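Local atomic coordinates of ribonucleoside triphosphate reductase (Lactobacillus leichmannii, PDB entry 1L1L), a protein that catalyses the adenosylcobalamin (B12)-dependent reduction of ribonucleoside triphosphates to 2'-deoxyribonucleoside triphosphates, working as an allosterically regulated monomer. Residues A[122-126]-A[171-176]; A[146-151]-A[231-235]; A[48-53]-A[86-92]; A[81-85]-A[445-449]; A[591-595]-A[605-609]. All coordinates share one frame; numbering follows the deposited sequence.

Interaction 1 (A[122-126]-A[171-176])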
# COMPACT_ATOMS: atom_id res chain seq x y z
N VAL A 122 4.52 12.60 -1.67
CA VAL A 122 4.60 14.03 -1.36
C VAL A 122 6.07 14.43 -1.25
O VAL A 122 6.88 13.67 -0.70
CB VAL A 122 3.86 14.37 -0.04
CG1 VAL A 122 4.51 13.67 1.14
CG2 VAL A 122 3.87 15.88 0.19
N ALA A 123 6.41 15.59 -1.80
CA ALA A 123 7.78 16.11 -1.76
C ALA A 123 8.00 16.86 -0.44
O ALA A 123 7.17 17.69 -0.05
CB ALA A 123 8.02 17.06 -2.95
N ILE A 124 9.10 16.57 0.26
CA ILE A 124 9.37 17.24 1.53
C ILE A 124 10.07 18.57 1.29
O ILE A 124 11.29 18.69 1.44
CB ILE A 124 10.26 16.37 2.46
CG1 ILE A 124 9.64 14.99 2.66
CG2 ILE A 124 10.38 17.04 3.83
CD1 ILE A 124 8.20 15.03 3.15
N ARG A 125 9.28 19.57 0.90
CA ARG A 125 9.75 20.93 0.68
C ARG A 125 8.64 21.86 1.15
O ARG A 125 7.46 21.52 1.04
CB ARG A 125 10.02 21.17 -0.80
CG ARG A 125 8.81 20.97 -1.70
CD ARG A 125 9.07 21.55 -3.09
NE ARG A 125 8.08 21.14 -4.08
CZ ARG A 125 8.18 20.04 -4.84
NH1 ARG A 125 9.23 19.24 -4.72
NH2 ARG A 125 7.22 19.75 -5.72
N PRO A 126 9.00 23.04 1.67
CA PRO A 126 7.96 23.96 2.13
C PRO A 126 6.92 24.16 1.03
O PRO A 126 7.26 24.31 -0.14
CB PRO A 126 8.74 25.23 2.44
CG PRO A 126 10.06 24.67 2.94
CD PRO A 126 10.35 23.60 1.92
N ASN A 171 15.06 19.13 -2.46
CA ASN A 171 13.93 19.56 -1.63
C ASN A 171 14.46 20.02 -0.27
O ASN A 171 14.04 21.04 0.25
CB ASN A 171 12.90 18.43 -1.42
CG ASN A 171 12.18 18.03 -2.71
OD1 ASN A 171 11.72 18.88 -3.47
ND2 ASN A 171 12.05 16.72 -2.93
N ILE A 172 15.37 19.26 0.32
CA ILE A 172 15.91 19.64 1.62
C ILE A 172 16.54 21.03 1.60
O ILE A 172 16.43 21.77 2.58
CB ILE A 172 16.94 18.61 2.13
CG1 ILE A 172 16.29 17.24 2.28
CG2 ILE A 172 17.50 19.06 3.48
CD1 ILE A 172 15.05 17.25 3.14
N SER A 173 17.17 21.40 0.49
CA SER A 173 17.81 22.71 0.39
C SER A 173 16.78 23.83 0.39
O SER A 173 17.10 24.99 0.66
CB SER A 173 18.68 22.81 -0.88
OG SER A 173 17.88 22.98 -2.05
N GLN A 174 15.53 23.48 0.09
CA GLN A 174 14.45 24.47 0.05
C GLN A 174 13.94 24.80 1.44
O GLN A 174 13.20 25.77 1.62
CB GLN A 174 13.30 23.96 -0.81
CG GLN A 174 13.63 23.82 -2.28
CD GLN A 174 12.41 23.52 -3.12
OE1 GLN A 174 11.44 24.28 -3.12
NE2 GLN A 174 12.44 22.41 -3.85
N ILE A 175 14.32 24.00 2.43
CA ILE A 175 13.90 24.22 3.80
C ILE A 175 14.84 25.24 4.46
O ILE A 175 16.05 25.02 4.51
CB ILE A 175 13.93 22.91 4.61
CG1 ILE A 175 12.99 21.88 3.98
CG2 ILE A 175 13.53 23.19 6.06
CD1 ILE A 175 12.93 20.57 4.73
N PRO A 176 14.28 26.34 4.97
CA PRO A 176 15.02 27.43 5.64
C PRO A 176 15.77 27.03 6.90
O PRO A 176 15.56 25.95 7.45
CB PRO A 176 13.93 28.46 5.92
CG PRO A 176 12.72 27.60 6.13
CD PRO A 176 12.83 26.60 5.01
O HOH W 1 9.54 25.13 -1.42
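Arg125 NH1 donates to Asn171 OD1 at 2.8 Å, the one direct hydrogen bond between residues 122-126 and 171-176. The amide oxygen lies only 3° out of the guanidinium plane, so it is met at the edge of that group. The N-H...O angle of 141° nevertheless shows a bent bond. Arg125 CG sits between the backbone N and the carbonyl carbon (chi1 59°), which places the extended chain alongside Gln174. The Gln174 amide lies nearly parallel to the guanidinium, and its NE2 is 3.6 Å from Arg125 CD. A salt bridge to Glu403 holds the other end of the guanidinium through NH2.

Residues 122-123 close strand 119-123, a strand of the ten-stranded alpha-beta barrel paired in parallel with strand 162-166; helix 169-172 follows strand 162-166 after a short link. The same strand starts at Cys119, disulfide-bonded to Cys419. Ile124 is the centre of an inverse gamma turn as the chain leaves the strand. Its buried carbonyl oxygen has no hydrogen-bond partner in the model and faces Asn171 CB at 3.3 Å. Further along, Pro126 packs on the turn 172-175 and the proline after it: its CD lies 3.8 Å from Ile175 CG1 and its CG 4.0 Å from Pro176 CD. One water donates to both Pro126 O and Gln174 OE1, each at 2.7 Å.

Interaction 2 (A[146-151]-A[231-235])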
# COMPACT_ATOMS: atom_id res chain seq x y z
N VAL A 146 6.80 25.24 6.27
CA VAL A 146 7.68 24.09 6.37
C VAL A 146 6.92 22.83 6.80
O VAL A 146 7.30 21.72 6.44
CB VAL A 146 8.80 24.35 7.39
CG1 VAL A 146 9.62 23.10 7.59
CG2 VAL A 146 9.67 25.50 6.90
N SER A 147 5.85 23.02 7.56
CA SER A 147 5.05 21.92 8.09
C SER A 147 4.10 21.25 7.09
O SER A 147 3.66 20.13 7.31
CB SER A 147 4.22 22.41 9.28
OG SER A 147 3.24 23.33 8.84
N MET A 148 3.78 21.93 5.99
CA MET A 148 2.84 21.37 5.02
C MET A 148 3.05 19.91 4.60
O MET A 148 2.18 19.06 4.83
CB MET A 148 2.76 22.27 3.79
CG MET A 148 1.63 21.91 2.81
SD MET A 148 1.92 20.34 1.92
CE MET A 148 0.53 20.35 0.74
N PRO A 149 4.20 19.58 3.99
CA PRO A 149 4.43 18.19 3.57
C PRO A 149 4.34 17.16 4.68
O PRO A 149 3.95 16.01 4.45
CB PRO A 149 5.82 18.23 2.94
CG PRO A 149 6.50 19.34 3.70
CD PRO A 149 5.41 20.39 3.76
N PHE A 150 4.68 17.57 5.90
CA PHE A 150 4.63 16.67 7.04
C PHE A 150 3.19 16.48 7.48
O PHE A 150 2.81 15.40 7.95
CB PHE A 150 5.44 17.23 8.21
CG PHE A 150 6.90 17.43 7.90
CD1 PHE A 150 7.77 16.35 7.89
CD2 PHE A 150 7.38 18.69 7.58
CE1 PHE A 150 9.12 16.52 7.58
CE2 PHE A 150 8.73 18.88 7.26
CZ PHE A 150 9.60 17.79 7.26
N SER A 151 2.40 17.54 7.33
CA SER A 151 0.99 17.48 7.70
C SER A 151 0.26 16.55 6.74
O SER A 151 -0.63 15.79 7.15
CB SER A 151 0.36 18.87 7.65
OG SER A 151 0.88 19.69 8.68
N ASN A 231 1.19 19.19 15.38
CA ASN A 231 2.54 18.91 14.91
C ASN A 231 2.92 20.04 13.96
O ASN A 231 4.08 20.45 13.89
CB ASN A 231 2.59 17.55 14.20
CG ASN A 231 3.97 17.24 13.64
OD1 ASN A 231 4.94 17.12 14.39
ND2 ASN A 231 4.06 17.09 12.33
N ALA A 232 1.92 20.54 13.23
CA ALA A 232 2.14 21.63 12.27
C ALA A 232 2.57 22.91 13.00
O ALA A 232 3.45 23.65 12.53
CB ALA A 232 0.87 21.89 11.47
N LEU A 233 1.93 23.16 14.15
CA LEU A 233 2.24 24.32 14.97
C LEU A 233 3.66 24.20 15.50
O LEU A 233 4.47 25.12 15.36
CB LEU A 233 1.24 24.41 16.14
CG LEU A 233 1.50 25.49 17.20
CD1 LEU A 233 1.52 26.86 16.54
CD2 LEU A 233 0.41 25.41 18.29
N LEU A 234 3.96 23.06 16.12
CA LEU A 234 5.29 22.79 16.67
C LEU A 234 6.40 23.02 15.64
O LEU A 234 7.44 23.62 15.95
CB LEU A 234 5.38 21.35 17.17
CG LEU A 234 6.78 20.93 17.61
CD1 LEU A 234 7.26 21.82 18.75
CD2 LEU A 234 6.77 19.47 18.04
N ILE A 235 6.20 22.51 14.42
CA ILE A 235 7.18 22.66 13.37
C ILE A 235 7.32 24.11 12.89
O ILE A 235 8.43 24.67 12.87
CB ILE A 235 6.83 21.78 12.15
CG1 ILE A 235 6.98 20.30 12.51
CG2 ILE A 235 7.72 22.13 10.97
CD1 ILE A 235 6.44 19.34 11.44
O HOH W 2 1.62 17.99 11.06
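Ser147 and Ala232 bring the two backbones together, their CA atoms 5.1 Å apart, where the start of helix 148-158 meets helix 224-236. Such a short separation leaves room for small side chains alone at the centre. Ser147 CB rests 3.6 Å from Ala232 O, and Ala232 CB reaches Ser151 OG at 3.6 Å, one turn further along the first helix. No direct hydrogen bond crosses between the segments, so the fit depends on shape. With OG set between its own backbone N and carbonyl carbon (chi1 68°), Ser147 directs its hydroxyl to Asp236 and Tyr129, whereas CB is left to meet Ala232. Ser151 OG likewise bonds to Tyr129.

Ile235 packs beside this pair with both its branches. CG2 contacts Val146 CG1 at 4.0 Å and Ser147 CB at 3.9 Å. CD1 approaches Phe150 from across its side chain, 4.0 Å from CB and at much the same distance from CG and CD2, an oblique approach to the ring. Phe150 also touches Ile304, Cys305 and Ile308 of helix 298-313, which extends the apolar patch.

A single water supplies a polar link between the segments: it accepts from Asn231 ND2 at 2.9 Å and lies 3.0 Å from Ser151 OG. All seven contacting residues are buried. The short CA separation marks this as close backbone packing through Ser and Ala. Helix 224-236 lies in the range of the B12-dependent reductase insertion domain, consistent with packing of that insertion against the barrel.

Interaction 3 (A[48-53]-A[86-92])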
# COMPACT_ATOMS: atom_id res chain seq x y z
N TRP A 48 -19.63 -12.93 2.66
CA TRP A 48 -19.02 -12.47 1.41
C TRP A 48 -19.98 -11.70 0.50
O TRP A 48 -19.74 -10.55 0.14
CB TRP A 48 -18.43 -13.68 0.66
CG TRP A 48 -17.71 -13.35 -0.61
CD1 TRP A 48 -17.77 -14.05 -1.78
CD2 TRP A 48 -16.77 -12.29 -0.84
NE1 TRP A 48 -16.94 -13.50 -2.72
CE2 TRP A 48 -16.31 -12.42 -2.17
CE3 TRP A 48 -16.27 -11.25 -0.04
CZ2 TRP A 48 -15.37 -11.54 -2.73
CZ3 TRP A 48 -15.33 -10.38 -0.60
CH2 TRP A 48 -14.90 -10.53 -1.93
N ASP A 49 -21.09 -12.34 0.14
CA ASP A 49 -22.07 -11.71 -0.73
C ASP A 49 -22.43 -10.29 -0.27
O ASP A 49 -22.59 -9.39 -1.09
CB ASP A 49 -23.33 -12.58 -0.82
CG ASP A 49 -24.15 -12.53 0.44
OD1 ASP A 49 -24.92 -11.57 0.61
OD2 ASP A 49 -24.01 -13.45 1.28
N GLU A 50 -22.54 -10.09 1.04
CA GLU A 50 -22.90 -8.78 1.60
C GLU A 50 -21.80 -7.75 1.44
O GLU A 50 -22.06 -6.57 1.18
CB GLU A 50 -23.24 -8.89 3.07
CG GLU A 50 -24.39 -9.82 3.41
CD GLU A 50 -24.56 -9.95 4.91
OE1 GLU A 50 -23.63 -10.46 5.56
OE2 GLU A 50 -25.62 -9.53 5.43
N THR A 51 -20.56 -8.18 1.66
CA THR A 51 -19.45 -7.25 1.52
C THR A 51 -19.37 -6.76 0.08
O THR A 51 -19.31 -5.56 -0.16
CB THR A 51 -18.11 -7.92 1.89
OG1 THR A 51 -18.13 -8.29 3.28
CG2 THR A 51 -16.95 -6.98 1.63
N VAL A 52 -19.38 -7.69 -0.86
CA VAL A 52 -19.29 -7.32 -2.27
C VAL A 52 -20.41 -6.37 -2.67
O VAL A 52 -20.21 -5.48 -3.50
CB VAL A 52 -19.32 -8.56 -3.18
CG1 VAL A 52 -19.32 -8.14 -4.65
CG2 VAL A 52 -18.12 -9.45 -2.89
N LYS A 53 -21.60 -6.57 -2.09
CA LYS A 53 -22.74 -5.72 -2.41
C LYS A 53 -22.48 -4.26 -2.08
O LYS A 53 -22.70 -3.38 -2.91
CB LYS A 53 -24.00 -6.22 -1.68
CG LYS A 53 -25.21 -5.27 -1.74
CD LYS A 53 -26.46 -5.96 -1.22
CE LYS A 53 -27.54 -4.96 -0.78
NZ LYS A 53 -27.98 -4.02 -1.85
N TYR A 86 -20.55 -6.96 -9.68
CA TYR A 86 -20.81 -7.84 -8.56
C TYR A 86 -20.49 -9.29 -8.89
O TYR A 86 -19.87 -10.00 -8.09
CB TYR A 86 -22.28 -7.73 -8.11
CG TYR A 86 -22.60 -8.57 -6.89
CD1 TYR A 86 -22.68 -9.96 -6.96
CD2 TYR A 86 -22.79 -7.96 -5.66
CE1 TYR A 86 -22.92 -10.72 -5.82
CE2 TYR A 86 -23.03 -8.71 -4.52
CZ TYR A 86 -23.10 -10.09 -4.60
OH TYR A 86 -23.30 -10.82 -3.46
N LYS A 87 -20.91 -9.75 -10.07
CA LYS A 87 -20.66 -11.13 -10.47
C LYS A 87 -19.16 -11.43 -10.61
O LYS A 87 -18.70 -12.53 -10.29
CB LYS A 87 -21.38 -11.45 -11.78
CG LYS A 87 -21.16 -12.86 -12.28
CD LYS A 87 -22.00 -13.17 -13.53
CE LYS A 87 -21.67 -14.55 -14.09
NZ LYS A 87 -22.46 -14.92 -15.31
N LEU A 88 -18.42 -10.45 -11.11
CA LEU A 88 -16.98 -10.58 -11.30
C LEU A 88 -16.21 -10.68 -9.98
O LEU A 88 -15.39 -11.58 -9.80
CB LEU A 88 -16.45 -9.37 -12.09
CG LEU A 88 -14.94 -9.30 -12.28
CD1 LEU A 88 -14.45 -10.50 -13.07
CD2 LEU A 88 -14.59 -8.00 -12.99
N ILE A 89 -16.49 -9.75 -9.08
CA ILE A 89 -15.83 -9.69 -7.78
C ILE A 89 -16.27 -10.83 -6.88
O ILE A 89 -15.44 -11.45 -6.22
CB ILE A 89 -16.10 -8.35 -7.09
CG1 ILE A 89 -15.56 -7.21 -7.96
CG2 ILE A 89 -15.43 -8.32 -5.71
CD1 ILE A 89 -15.98 -5.83 -7.50
N TYR A 90 -17.57 -11.11 -6.84
CA TYR A 90 -18.08 -12.20 -6.00
C TYR A 90 -17.36 -13.49 -6.32
O TYR A 90 -17.10 -14.30 -5.43
CB TYR A 90 -19.59 -12.40 -6.24
CG TYR A 90 -20.22 -13.49 -5.39
CD1 TYR A 90 -20.49 -13.27 -4.03
CD2 TYR A 90 -20.53 -14.74 -5.93
CE1 TYR A 90 -21.05 -14.28 -3.24
CE2 TYR A 90 -21.09 -15.75 -5.15
CZ TYR A 90 -21.34 -15.52 -3.81
OH TYR A 90 -21.87 -16.53 -3.04
N GLY A 91 -17.08 -13.69 -7.61
CA GLY A 91 -16.40 -14.89 -8.06
C GLY A 91 -14.90 -14.85 -7.84
O GLY A 91 -14.20 -15.84 -8.07
N LEU A 92 -14.40 -13.69 -7.43
CA LEU A 92 -12.98 -13.50 -7.16
C LEU A 92 -12.09 -13.53 -8.39
O LEU A 92 -10.88 -13.77 -8.30
CB LEU A 92 -12.50 -14.53 -6.13
CG LEU A 92 -13.03 -14.29 -4.72
CD1 LEU A 92 -12.64 -15.44 -3.80
CD2 LEU A 92 -12.48 -12.95 -4.18
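Trp48, Tyr86 and Tyr90 all carry CG anti to the backbone N (chi1 -177° for Trp48), and these torsions send three aromatic groups into the gap between helices 48-60 and 72-90, whose local axes approach to 9.8 Å. The indole comes to the last turn of the second helix with its edge first. NE1 donates to Tyr90 O at 2.8 Å and 163°, close to the ring plane. Beside this bond, the five-membered ring of Trp48 lies nearly parallel to the Tyr90 ring (planes 19° apart) but slid aside, so overlap is slight; Trp48 CD1 to Tyr90 CE1 is 3.6 Å. Leu92, which closes the helix in a Schellman motif, sets CD2 3.5 Å from Trp48 CZ2.

One turn earlier on the second helix, Tyr86 has Val52 CG1 over a face of its ring, 3.9 Å from the centroid, a CH-pi contact. The Tyr86 hydroxyl donates to Asp49 O at 2.9 Å. That oxygen also accepts from Lys53 N, the donors reaching it from opposite faces of its carbonyl plane. Both aromatic donors therefore tie a side chain of one helix to the other's backbone, the NE1 bond holding the indole's orientation.

Interaction 4 (A[81-85]-A[445-449])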
# COMPACT_ATOMS: atom_id res chain seq x y z
N GLU A 81 -24.21 -2.52 -15.14
CA GLU A 81 -22.75 -2.56 -15.06
C GLU A 81 -22.37 -3.05 -13.66
O GLU A 81 -21.45 -3.85 -13.49
CB GLU A 81 -22.15 -1.18 -15.28
CG GLU A 81 -20.65 -1.22 -15.51
CD GLU A 81 -20.03 0.16 -15.58
OE1 GLU A 81 -20.68 1.09 -16.10
OE2 GLU A 81 -18.87 0.32 -15.11
N ALA A 82 -23.10 -2.56 -12.67
CA ALA A 82 -22.88 -2.92 -11.27
C ALA A 82 -23.15 -4.40 -11.06
O ALA A 82 -22.49 -5.06 -10.25
CB ALA A 82 -23.78 -2.09 -10.38
N GLU A 83 -24.14 -4.94 -11.78
CA GLU A 83 -24.47 -6.34 -11.64
C GLU A 83 -23.34 -7.20 -12.21
O GLU A 83 -23.03 -8.25 -11.66
CB GLU A 83 -25.80 -6.66 -12.36
CG GLU A 83 -26.96 -5.85 -11.83
CD GLU A 83 -28.29 -6.28 -12.43
OE1 GLU A 83 -28.28 -6.74 -13.60
OE2 GLU A 83 -29.33 -6.15 -11.74
N ARG A 84 -22.73 -6.75 -13.30
CA ARG A 84 -21.61 -7.49 -13.89
C ARG A 84 -20.44 -7.41 -12.90
O ARG A 84 -19.75 -8.40 -12.63
CB ARG A 84 -21.18 -6.85 -15.20
CG ARG A 84 -22.01 -7.19 -16.43
CD ARG A 84 -21.43 -6.45 -17.64
NE ARG A 84 -21.81 -5.04 -17.64
CZ ARG A 84 -21.25 -4.11 -18.40
NH1 ARG A 84 -20.25 -4.42 -19.22
NH2 ARG A 84 -21.69 -2.86 -18.33
N LEU A 85 -20.24 -6.22 -12.37
CA LEU A 85 -19.16 -5.97 -11.42
C LEU A 85 -19.34 -6.92 -10.24
O LEU A 85 -18.41 -7.63 -9.86
CB LEU A 85 -19.20 -4.52 -10.98
CG LEU A 85 -17.92 -3.85 -10.45
CD1 LEU A 85 -16.77 -4.07 -11.42
CD2 LEU A 85 -18.20 -2.36 -10.27
N ARG A 445 -13.06 1.18 -15.48
CA ARG A 445 -14.14 2.07 -15.11
C ARG A 445 -14.31 2.19 -13.60
O ARG A 445 -14.71 3.25 -13.09
CB ARG A 445 -15.46 1.59 -15.74
CG ARG A 445 -15.46 1.60 -17.27
CD ARG A 445 -16.73 0.92 -17.84
NE ARG A 445 -17.94 1.66 -17.51
CZ ARG A 445 -18.49 2.60 -18.28
NH1 ARG A 445 -17.95 2.92 -19.44
NH2 ARG A 445 -19.58 3.24 -17.87
N TYR A 446 -14.02 1.10 -12.89
CA TYR A 446 -14.15 1.11 -11.44
C TYR A 446 -13.17 2.16 -10.93
O TYR A 446 -13.54 3.07 -10.20
CB TYR A 446 -13.78 -0.27 -10.86
CG TYR A 446 -13.87 -0.38 -9.35
CD1 TYR A 446 -12.91 0.20 -8.52
CD2 TYR A 446 -14.94 -1.04 -8.74
CE1 TYR A 446 -13.02 0.13 -7.12
CE2 TYR A 446 -15.06 -1.11 -7.35
CZ TYR A 446 -14.10 -0.53 -6.55
OH TYR A 446 -14.24 -0.59 -5.18
N ALA A 447 -11.92 2.02 -11.36
CA ALA A 447 -10.86 2.93 -10.95
C ALA A 447 -11.18 4.37 -11.35
O ALA A 447 -11.10 5.28 -10.53
CB ALA A 447 -9.54 2.50 -11.59
N LYS A 448 -11.56 4.56 -12.61
CA LYS A 448 -11.89 5.88 -13.10
C LYS A 448 -12.88 6.58 -12.18
O LYS A 448 -12.77 7.78 -11.93
CB LYS A 448 -12.48 5.80 -14.51
CG LYS A 448 -12.45 7.12 -15.25
CD LYS A 448 -11.04 7.40 -15.77
CE LYS A 448 -10.93 8.77 -16.40
NZ LYS A 448 -9.68 8.90 -17.18
N ARG A 449 -13.87 5.84 -11.69
CA ARG A 449 -14.87 6.43 -10.82
C ARG A 449 -14.28 6.91 -9.49
O ARG A 449 -14.60 7.99 -9.01
CB ARG A 449 -16.02 5.45 -10.58
CG ARG A 449 -17.07 5.45 -11.72
CD ARG A 449 -18.37 4.74 -11.30
NE ARG A 449 -18.18 3.30 -11.11
CZ ARG A 449 -18.04 2.42 -12.09
NH1 ARG A 449 -18.06 2.81 -13.36
NH2 ARG A 449 -17.87 1.13 -11.80
O HOH W 3 -16.85 -1.35 -13.82
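Glu81 joins Arg445 and Arg449 in a salt-bridge network between helices 72-90 and 436-450. The local axes stay 12.8 Å apart and are inclined at 114°, so long side chains must span the gap. Glu81 does so with CG anti to its backbone N and an extended chain, arriving with its carboxylate among the guanidinium groups.

Arg445 takes the carboxylate side-on, NE to Glu81 OE2 at 2.9 Å and NH2 to Glu81 OE1 at 3.0 Å. The planes of the two groups are 71° apart, so this is a twisted pairing: NE meets OE2 from above the carboxylate plane, while NH2 reaches OE1 on the syn side but well out of the plane. Arg449 NH1 adds a third bond, to Glu81 OE2 at 3.1 Å, from the face opposite to that used by Arg445 NE. Two cations on one buried carboxylate would be expected to favour its charged form. Outside the pair of segments, Arg449 NE bonds to Asn59 and NH1 to Tyr532, whose ring also makes a cation-pi contact with Arg445.

Apolar packing is slight. Leu85 CD2 meets the edge of the Tyr446 ring, 3.8 Å from CD2, and lies as far from Arg449 NH2; the Tyr446 hydroxyl itself is bonded to Asn100. Finally, a water donates to Glu81 OE2 at 2.9 Å and accepts a weak bond from Arg449 NH2.

Interaction 5 (A[591-595]-A[605-609])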
# COMPACT_ATOMS: atom_id res chain seq x y z
N GLY A 591 -11.08 -30.46 10.79
CA GLY A 591 -9.95 -31.34 10.56
C GLY A 591 -8.57 -30.69 10.45
O GLY A 591 -7.56 -31.39 10.38
N TYR A 592 -8.53 -29.36 10.42
CA TYR A 592 -7.27 -28.63 10.33
C TYR A 592 -6.39 -28.92 11.54
O TYR A 592 -6.88 -28.95 12.67
CB TYR A 592 -7.54 -27.13 10.26
CG TYR A 592 -8.17 -26.68 8.98
CD1 TYR A 592 -7.40 -26.50 7.83
CD2 TYR A 592 -9.55 -26.45 8.90
CE1 TYR A 592 -7.98 -26.10 6.63
CE2 TYR A 592 -10.14 -26.06 7.70
CZ TYR A 592 -9.35 -25.88 6.58
OH TYR A 592 -9.92 -25.51 5.39
N ARG A 593 -5.10 -29.11 11.29
CA ARG A 593 -4.16 -29.38 12.38
C ARG A 593 -3.79 -28.04 13.01
O ARG A 593 -3.61 -27.06 12.30
CB ARG A 593 -2.90 -30.08 11.86
CG ARG A 593 -3.13 -31.53 11.45
CD ARG A 593 -1.83 -32.32 11.36
NE ARG A 593 -2.09 -33.70 10.93
CZ ARG A 593 -1.15 -34.60 10.65
NH1 ARG A 593 0.13 -34.29 10.75
NH2 ARG A 593 -1.51 -35.83 10.27
N THR A 594 -3.70 -28.01 14.34
CA THR A 594 -3.35 -26.79 15.06
C THR A 594 -2.27 -27.06 16.11
O THR A 594 -2.06 -28.20 16.52
CB THR A 594 -4.58 -26.18 15.78
OG1 THR A 594 -4.99 -27.02 16.86
CG2 THR A 594 -5.75 -26.02 14.81
N GLU A 595 -1.62 -25.99 16.56
CA GLU A 595 -0.56 -26.10 17.56
C GLU A 595 -0.34 -24.71 18.14
O GLU A 595 -0.61 -23.71 17.49
CB GLU A 595 0.73 -26.58 16.90
CG GLU A 595 1.35 -25.52 15.99
CD GLU A 595 2.43 -26.05 15.08
OE1 GLU A 595 3.42 -26.64 15.59
OE2 GLU A 595 2.31 -25.85 13.84
N CYS A 605 -1.48 -21.73 15.82
CA CYS A 605 -1.17 -21.87 14.41
C CYS A 605 -2.15 -22.89 13.84
O CYS A 605 -2.46 -23.88 14.50
CB CYS A 605 0.24 -22.42 14.20
SG CYS A 605 1.58 -21.22 14.29
N VAL A 606 -2.62 -22.64 12.63
CA VAL A 606 -3.50 -23.59 11.97
C VAL A 606 -2.83 -23.93 10.64
O VAL A 606 -2.47 -23.04 9.86
CB VAL A 606 -4.91 -22.99 11.76
CG1 VAL A 606 -5.81 -24.00 11.05
CG2 VAL A 606 -5.51 -22.60 13.11
N GLU A 607 -2.66 -25.23 10.39
CA GLU A 607 -1.99 -25.70 9.18
C GLU A 607 -2.90 -25.93 7.97
O GLU A 607 -3.84 -26.74 8.01
CB GLU A 607 -1.22 -26.98 9.51
CG GLU A 607 -0.44 -26.84 10.83
CD GLU A 607 0.51 -27.99 11.11
OE1 GLU A 607 0.54 -28.96 10.33
OE2 GLU A 607 1.24 -27.90 12.12
N PHE A 608 -2.60 -25.21 6.89
CA PHE A 608 -3.39 -25.31 5.65
C PHE A 608 -2.57 -25.93 4.52
O PHE A 608 -1.61 -25.32 4.03
CB PHE A 608 -3.87 -23.93 5.17
CG PHE A 608 -4.83 -23.25 6.10
CD1 PHE A 608 -4.39 -22.66 7.28
CD2 PHE A 608 -6.20 -23.19 5.79
CE1 PHE A 608 -5.29 -22.03 8.15
CE2 PHE A 608 -7.10 -22.57 6.65
CZ PHE A 608 -6.66 -21.99 7.83
N PRO A 609 -2.90 -27.17 4.12
CA PRO A 609 -2.15 -27.80 3.03
C PRO A 609 -2.48 -27.03 1.74
O PRO A 609 -3.65 -26.72 1.50
CB PRO A 609 -2.71 -29.23 3.00
CG PRO A 609 -3.14 -29.45 4.44
CD PRO A 609 -3.79 -28.13 4.78
O HOH W 4 -3.75 -29.38 8.79
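Tyr592, Val606 and Phe608 form the close-packed part of this contact, whereas the carboxylates of Glu595 and Glu607 meet on the face of the strand pair away from Val606. Tyr592 CB lies 3.7 Å from Val606 CG1. Its ring, carried by CG anti to the carbonyl carbon (chi1 -70°), brings CE1 to 3.5 Å from Phe608 CD2. The ring planes are 43° apart, an oblique meeting rather than a stack. Leu587 of helix 583-589 touches both side chains. Thr594 and Val606, a non-hydrogen-bonded pair, share a face, with Tyr592 and Phe608 packing beside Val606.

The charged side is more open: Arg593 is exposed, Glu595 and Glu607 partly so. Glu595 OE2 and Glu607 OE2, both acceptors, are 2.9 Å apart, an approach probably unfavourable unless a proton is shared. Arg574 forms a salt bridge with Glu595 OE2, and Arg701 with Glu607 OE1, which would offset the repulsion. Arg593 leads away to Glu704.

Between the faces, Cys605 N donates to Glu595 O at 2.7 Å and the Glu595 N to Cys605 O bond returns at 3.1 Å. Glu607 N donates to Arg593 O at 2.8 Å, almost straight at 178°. Beyond it a water spans Arg593 N and Glu607 O, replacing a direct link. This is an antiparallel beta hairpin, with strand 593-596 outermost in a four-stranded sheet.

The contacts fall into two clusters and an outlier. Interactions 3 and 4, centres about 12 Å apart, share helix 72-90, and interaction 4 connects these N-terminal helices with a helix 360 residues on. Interactions 1 and 2 lie within the loop it closes. Their centres are also about 12 Å apart and they touch, Ile124 packing on Phe150, where the sheet edge meets helices 148-158 and 224-236, the latter in the insertion-domain range. About 44 Å separates the centres of interactions 1 and 3. Along the chain interaction 3 closes before 1 and 2 open; 1 and 2 cross, as do 3 and 4. Interaction 5 comes last, in an antiparallel sheet apart from the barrel.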